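Local coordinates for possible transcriptional regulatory protein (Probably Lrp/AsnC-family) (Mycobacterium tuberculosis, PDB 4PCQ), which regulates transcription of the L-alanine dehydrogenase gene by binding its upstream region, activating expression when L-alanine is present and repressing it when L-alanine is absent, at residues 121-125 with 137-141. Numbering follows the deposited sequence.
Sequences RQVMD and LHVAA
M124 and D125 both face H138 across the antiparallel hairpin of strands 123-129 and 135-141, forming a classic beta bulge in the effector-binding domain. The carbonyl of H138 is gripped twice: M124 N donates to H138 O nearly in line with the C=O bond, while D125 N, 3.0 Å from H138 O, uses a lone pair in the carbonyl plane. With this acceptor shared, the register slips by one residue between the V123–V139 and D125–H138 pairs. H138 N returns a bond to D125 O, and A140 N donates to Q122 O at 3.0 Å.

From CB outward, the H138 side chain is met first by D125, whose CB lies 3.6 Å from H138 CB. CG stands anti to the backbone N (chi1 171°), which lays the imidazole alongside the D125 carboxylate, and H138 CG is 4.0 Å from D125 OD2. ND1 donates to the anti side of D125 OD2 at 3.1 Å, close to the imidazole plane but 25° out of the carboxylate plane. CE1 also lies near OD2, and NE2 hydrogen-bonds Q95 OE1 of strand 94-101. M124 CB sits over one ring face, offset toward the rim, and a bend at chi2 (-104°) puts M124 SD 4.0 Å from A140 CB. Y127 of the second subunit packs edge-to-face with the ring. D125 itself pairs with a strand of that subunit, carrying the sheet across the dimer interface.

On the other face of the sheet, both valines pack against F150 of helix 144-156, and V123 CG1 touches V139 CG1 at 3.9 Å.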
# COMPACT_ATOMS: atom_id res chain seq x y z
N ARG B 121 13.40 -7.59 4.82
CA ARG B 121 12.18 -8.08 5.47
C ARG B 121 11.30 -6.98 6.07
O ARG B 121 10.08 -7.08 6.03
CB ARG B 121 12.54 -9.10 6.54
N GLN B 122 11.93 -5.95 6.62
CA GLN B 122 11.17 -4.90 7.31
C GLN B 122 10.40 -3.96 6.38
O GLN B 122 9.33 -3.48 6.74
CB GLN B 122 12.08 -4.10 8.23
CG GLN B 122 12.60 -4.87 9.43
CD GLN B 122 14.04 -5.30 9.26
OE1 GLN B 122 14.48 -5.60 8.15
NE2 GLN B 122 14.79 -5.32 10.36
N VAL B 123 10.94 -3.69 5.20
CA VAL B 123 10.33 -2.72 4.29
C VAL B 123 8.96 -3.16 3.80
O VAL B 123 8.77 -4.30 3.37
CB VAL B 123 11.24 -2.37 3.08
CG1 VAL B 123 12.58 -1.85 3.56
CG2 VAL B 123 11.44 -3.57 2.20
N MET B 124 7.99 -2.27 3.93
CA MET B 124 6.66 -2.50 3.38
C MET B 124 6.44 -1.63 2.15
O MET B 124 5.96 -2.10 1.13
CB MET B 124 5.57 -2.26 4.42
CG MET B 124 6.01 -2.58 5.83
SD MET B 124 5.31 -4.15 6.35
CE MET B 124 6.63 -5.26 5.83
N ASP B 125 6.79 -0.35 2.25
CA ASP B 125 6.60 0.53 1.11
C ASP B 125 7.84 1.35 0.77
O ASP B 125 8.63 1.69 1.65
CB ASP B 125 5.41 1.46 1.36
CG ASP B 125 4.08 0.75 1.29
OD1 ASP B 125 3.84 -0.00 0.32
OD2 ASP B 125 3.27 0.93 2.23
N LEU B 137 10.91 5.25 3.28
CA LEU B 137 10.69 3.83 3.44
C LEU B 137 9.67 3.60 4.54
O LEU B 137 9.90 3.99 5.68
CB LEU B 137 12.01 3.18 3.85
CG LEU B 137 13.15 3.15 2.82
CD1 LEU B 137 14.14 2.05 3.14
CD2 LEU B 137 12.63 3.03 1.40
N HIS B 138 8.55 2.96 4.22
CA HIS B 138 7.60 2.55 5.25
C HIS B 138 8.00 1.17 5.71
O HIS B 138 7.95 0.21 4.94
CB HIS B 138 6.18 2.54 4.69
CG HIS B 138 5.17 1.93 5.61
ND1 HIS B 138 3.93 1.49 5.18
CD2 HIS B 138 5.20 1.68 6.94
CE1 HIS B 138 3.26 1.00 6.20
NE2 HIS B 138 4.01 1.11 7.28
N VAL B 139 8.40 1.07 6.98
CA VAL B 139 8.93 -0.18 7.53
C VAL B 139 8.21 -0.62 8.80
O VAL B 139 7.61 0.18 9.51
CB VAL B 139 10.44 -0.07 7.84
CG1 VAL B 139 11.23 0.28 6.59
CG2 VAL B 139 10.68 0.96 8.94
N ALA B 140 8.30 -1.92 9.09
CA ALA B 140 7.78 -2.48 10.33
C ALA B 140 8.85 -3.28 11.06
O ALA B 140 9.62 -4.02 10.45
CB ALA B 140 6.57 -3.36 10.05
N ALA B 141 8.89 -3.12 12.38
CA ALA B 141 9.86 -3.80 13.24
C ALA B 141 9.22 -4.21 14.57
O ALA B 141 8.21 -3.64 15.00
CB ALA B 141 11.06 -2.91 13.48